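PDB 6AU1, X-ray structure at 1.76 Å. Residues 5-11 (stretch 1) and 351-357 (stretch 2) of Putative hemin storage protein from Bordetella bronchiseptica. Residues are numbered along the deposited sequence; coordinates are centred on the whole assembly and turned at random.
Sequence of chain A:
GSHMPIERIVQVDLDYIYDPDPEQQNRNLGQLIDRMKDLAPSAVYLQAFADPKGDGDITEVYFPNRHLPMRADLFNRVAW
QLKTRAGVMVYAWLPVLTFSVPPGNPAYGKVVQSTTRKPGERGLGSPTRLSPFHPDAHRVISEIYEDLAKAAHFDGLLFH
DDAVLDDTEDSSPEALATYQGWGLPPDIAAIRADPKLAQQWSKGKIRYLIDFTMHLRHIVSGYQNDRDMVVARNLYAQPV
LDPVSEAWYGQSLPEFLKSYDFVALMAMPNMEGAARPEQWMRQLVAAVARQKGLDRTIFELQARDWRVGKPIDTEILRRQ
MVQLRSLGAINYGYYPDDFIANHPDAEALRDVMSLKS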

ATOM      1  N   PRO A   5      22.646   3.335  -2.147  1.00 60.22           N
ATOM      2  CA  PRO A   5      21.265   3.798  -2.298  1.00 60.15           C
ATOM      3  C   PRO A   5      20.463   3.652  -1.005  1.00 55.52           C
ATOM      4  O   PRO A   5      20.453   2.575  -0.407  1.00 63.62           O
ATOM      5  CB  PRO A   5      20.714   2.885  -3.397  1.00 60.50           C
ATOM      6  CG  PRO A   5      21.584   1.639  -3.355  1.00 62.74           C
ATOM      7  CD  PRO A   5      22.773   1.903  -2.461  1.00 64.32           C
ATOM      8  N   ILE A   6      19.806   4.727  -0.577  1.00 37.61           N
ATOM      9  CA  ILE A   6      19.058   4.713   0.676  1.00 30.61           C
ATOM     10  C   ILE A   6      17.689   5.352   0.502  1.00 26.82           C
ATOM     11  O   ILE A   6      17.575   6.431  -0.082  1.00 29.71           O
ATOM     12  CB  ILE A   6      19.824   5.454   1.800  1.00 32.20           C
ATOM     13  CG1 ILE A   6      21.175   4.790   2.056  1.00 44.18           C
ATOM     14  CG2 ILE A   6      19.019   5.464   3.085  1.00 33.41           C
ATOM     15  CD1 ILE A   6      21.980   5.457   3.141  1.00 48.15           C
ATOM     16  N   GLU A   7      16.645   4.688   0.997  1.00 24.08           N
ATOM     17  CA  GLU A   7      15.314   5.286   0.988  1.00 22.03           C
ATOM     18  C   GLU A   7      14.912   5.665   2.396  1.00 25.05           C
ATOM     19  O   GLU A   7      15.091   4.899   3.340  1.00 21.85           O
ATOM     20  CB  GLU A   7      14.263   4.341   0.390  1.00 22.47           C
ATOM     21  CG  GLU A   7      14.443   4.076  -1.097  1.00 25.92           C
ATOM     22  CD  GLU A   7      14.310   5.337  -1.947  1.00 29.22           C
ATOM     23  OE1 GLU A   7      13.368   6.118  -1.719  1.00 26.01           O
ATOM     24  OE2 GLU A   7      15.163   5.544  -2.842  1.00 30.83           O
ATOM     25  N   ARG A   8      14.384   6.869   2.527  1.00 18.86           N
ATOM     26  CA  ARG A   8      13.839   7.346   3.782  1.00 17.96           C
ATOM     27  C   ARG A   8      12.528   7.974   3.402  1.00 16.62           C
ATOM     28  O   ARG A   8      12.515   8.993   2.722  1.00 19.70           O
ATOM     29  CB  ARG A   8      14.778   8.357   4.455  1.00 20.14           C
ATOM     30  CG  ARG A   8      16.173   7.806   4.759  1.00 22.92           C
ATOM     31  CD  ARG A   8      16.111   6.813   5.914  1.00 24.60           C
ATOM     32  NE  ARG A   8      17.277   5.924   5.993  1.00 24.05           N
ATOM     33  CZ  ARG A   8      18.447   6.275   6.502  1.00 28.51           C
ATOM     34  NH1 ARG A   8      18.619   7.508   6.951  1.00 37.38           N
ATOM     35  NH2 ARG A   8      19.448   5.409   6.545  1.00 26.13           N
ATOM     36  N   ILE A   9      11.417   7.342   3.765  1.00 15.52           N
ATOM     37  CA  ILE A   9      10.163   7.788   3.180  1.00 14.74           C
ATOM     38  C   ILE A   9       9.150   8.251   4.206  1.00 15.85           C
ATOM     39  O   ILE A   9       9.209   7.894   5.379  1.00 16.52           O
ATOM     40  CB  ILE A   9       9.539   6.685   2.287  1.00 15.60           C
ATOM     41  CG1 ILE A   9       9.081   5.480   3.118  1.00 19.38           C
ATOM     42  CG2 ILE A   9      10.548   6.236   1.208  1.00 17.15           C
ATOM     43  CD1 ILE A   9       7.618   5.558   3.599  1.00 19.97           C
ATOM     44  N   VAL A  10       8.222   9.077   3.739  1.00 13.96           N
ATOM     45  CA  VAL A  10       7.126   9.559   4.561  1.00 15.15           C
ATOM     46  C   VAL A  10       5.850   9.284   3.796  1.00 14.38           C
ATOM     47  O   VAL A  10       5.729   9.674   2.636  1.00 14.56           O
ATOM     48  CB  VAL A  10       7.239  11.080   4.864  1.00 15.94           C
ATOM     49  CG1 VAL A  10       6.044  11.545   5.717  1.00 16.06           C
ATOM     50  CG2 VAL A  10       8.560  11.411   5.559  1.00 14.68           C
ATOM     51  N   GLN A  11       4.904   8.590   4.418  1.00 14.89           N
ATOM     52  CA  GLN A  11       3.622   8.338   3.762  1.00 13.85           C
ATOM     53  C   GLN A  11       2.593   9.341   4.282  1.00 15.23           C
ATOM     54  O   GLN A  11       2.472   9.558   5.485  1.00 14.80           O
ATOM     55  CB  GLN A  11       3.168   6.899   3.994  1.00 14.48           C
ATOM     56  CG  GLN A  11       1.903   6.508   3.219  1.00 15.75           C
ATOM     57  CD  GLN A  11       1.712   5.005   3.176  1.00 19.20           C
ATOM     58  OE1 GLN A  11       2.657   4.260   2.945  1.00 24.64           O
ATOM     59  NE2 GLN A  11       0.490   4.554   3.392  1.00 20.77           N
ATOM     60  N   ASP A 351      17.742  13.907  12.090  1.00 26.84           N
ATOM     61  CA  ASP A 351      19.051  13.289  11.919  1.00 28.37           C
ATOM     62  C   ASP A 351      18.953  11.844  11.428  1.00 26.18           C
ATOM     63  O   ASP A 351      19.845  11.380  10.718  1.00 29.49           O
ATOM     64  CB  ASP A 351      19.897  13.369  13.208  1.00 30.85           C
ATOM     65  CG  ASP A 351      19.214  12.766  14.432  1.00 29.57           C
ATOM     66  OD1 ASP A 351      18.112  12.187  14.323  1.00 27.74           O
ATOM     67  OD2 ASP A 351      19.816  12.877  15.529  1.00 34.21           O
ATOM     68  N   VAL A 352      17.884  11.137  11.777  1.00 23.55           N
ATOM     69  CA  VAL A 352      17.762   9.757  11.311  1.00 21.94           C
ATOM     70  C   VAL A 352      16.973   9.635  10.001  1.00 25.67           C
ATOM     71  O   VAL A 352      17.014   8.595   9.350  1.00 22.81           O
ATOM     72  CB  VAL A 352      17.115   8.840  12.372  1.00 22.53           C
ATOM     73  CG1 VAL A 352      18.110   8.551  13.489  1.00 22.86           C
ATOM     74  CG2 VAL A 352      15.823   9.444  12.913  1.00 19.46           C
ATOM     75  N   MET A 353      16.273  10.691   9.597  1.00 20.93           N
ATOM     76  CA  MET A 353      15.530  10.619   8.344  1.00 23.67           C
ATOM     77  C   MET A 353      16.348  11.235   7.220  1.00 34.94           C
ATOM     78  O   MET A 353      15.991  11.114   6.050  1.00 40.29           O
ATOM     79  CB  MET A 353      14.162  11.294   8.472  1.00 23.78           C
ATOM     80  CG  MET A 353      13.113  10.445   9.187  1.00 20.65           C
ATOM     81  SD  MET A 353      12.638   8.958   8.262  1.00 23.04           S
ATOM     82  CE  MET A 353      11.797   9.688   6.848  1.00 21.69           C
ATOM     83  N   SER A 354      17.460  11.870   7.587  1.00 35.84           N
ATOM     84  CA  SER A 354      18.393  12.448   6.621  1.00 42.67           C
ATOM     85  C   SER A 354      19.008  11.382   5.720  1.00 42.63           C
ATOM     86  O   SER A 354      19.310  10.271   6.170  1.00 43.40           O
ATOM     87  CB  SER A 354      19.501  13.219   7.344  1.00 47.04           C
ATOM     88  OG  SER A 354      20.528  13.609   6.444  1.00 53.21           O
ATOM     89  N   LEU A 355      19.196  11.726   4.449  1.00 40.58           N
ATOM     90  CA  LEU A 355      19.747  10.789   3.470  1.00 43.13           C
ATOM     91  C   LEU A 355      21.267  10.660   3.584  1.00 52.77           C
ATOM     92  O   LEU A 355      21.896   9.938   2.807  1.00 53.69           O
ATOM     93  CB  LEU A 355      19.360  11.215   2.049  1.00 44.73           C
ATOM     94  CG  LEU A 355      17.874  11.074   1.696  1.00 38.91           C
ATOM     95  CD1 LEU A 355      17.583  11.610   0.297  1.00 37.91           C
ATOM     96  CD2 LEU A 355      17.432   9.625   1.825  1.00 34.98           C
ATOM     97  N   LYS A 356      21.854  11.364   4.547  1.00 52.97           N
ATOM     98  CA  LYS A 356      23.267  11.185   4.870  1.00 63.04           C
ATOM     99  C   LYS A 356      23.397  10.260   6.078  1.00 70.28           C
ATOM    100  O   LYS A 356      23.896  10.660   7.130  1.00 77.53           O
ATOM    101  CB  LYS A 356      23.939  12.530   5.147  1.00 61.57           C
ATOM    102  N   SER A 357      22.945   9.019   5.920  1.00 68.25           N
ATOM    103  CA  SER A 357      22.835   8.101   7.047  1.00 65.07           C
ATOM    104  C   SER A 357      23.083   6.645   6.658  1.00 68.08           C
ATOM    105  O   SER A 357      22.520   5.725   7.258  1.00 58.65           O
ATOM    106  CB  SER A 357      21.458   8.225   7.679  1.00 61.02           C
ATOM    107  OG  SER A 357      21.220   9.510   8.229  1.00 66.36           O
ATOM    108  OXT SER A 357      23.842   6.350   5.737  1.00 77.49           O
TER

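The contact joins the two ends of one chain, and it is organised around a single long side chain. Arg8, at the start of a strand, points its CA-to-CB bond toward the C-terminal stretch and gives up more surface to it than any other residue. Its chi1 and chi2 are both m, at -59° and -72°, so the aliphatic part folds rather than running straight out; chi3 is then t, and chi4 near 79° turns the guanidinium out of line with the chain. With chi1 m, Arg8 CG lies 3.7 Å from Leu355 CD2, while the charged end reaches the backbone at the end of the helix and beyond it.

There the guanidinium meets the C-terminal carboxylate and main-chain carbonyls. Arg8 NH2 donates to Ser357 O at 3.2 Å, with a good N-H...O angle of 159°. The second terminal oxygen lies farther off, Arg8 NH2 to Ser357 OXT being 4.6 Å; this pair is beyond salt-bridge range, and the contact with the carboxylate is the hydrogen bond to O. Arg8 NH1 is 3.1 Å from Val352 O and 3.0 Å from Ser354 O, but the angle to the latter is too poor for a hydrogen bond. Proximity alone is a bad guide here: Ser354 O instead accepts from Ser357 OG at 2.9 Å, a bond that the m rotamer of Ser357 permits. Ser354 itself, just past the helix, turns its CA-to-CB bond away from the strand; with chi1 t, Ser354 OG receives Lys356 N at 3.2 Å. These two serine bonds tie the turn to itself, although the last two residues remain poorly ordered.

Met353 shows how a flexible side chain can return to a contact its CB leaves. The CA-to-CB bond points away, yet three successive m torsions curl the thioether back, placing Met353 CE 3.5 Å from Ile9 O and 3.9 Å from Val10 CG2. Met353 CE also lies 4.0 Å from Arg8 CB, so it packs along the strand across three consecutive residues. Separately, Met353 O sits 3.4 Å from Arg8 CB and is buried with no partner anywhere in the model.

Leu355 behaves similarly on a smaller scale. Its CB is directed sideways, but the m,t rotamer carries Leu355 CD2 to 3.7 Å from Ile6 O as well as to Arg8 CG. Ile6 is extended, chi1 m and chi2 t, and Ile6 CD1 comes within 3.3 Å of Ser357 OXT, a close apolar-to-carboxylate approach. Between Ile6 and Arg8, Glu7 points away, the alternation expected of an extended backbone.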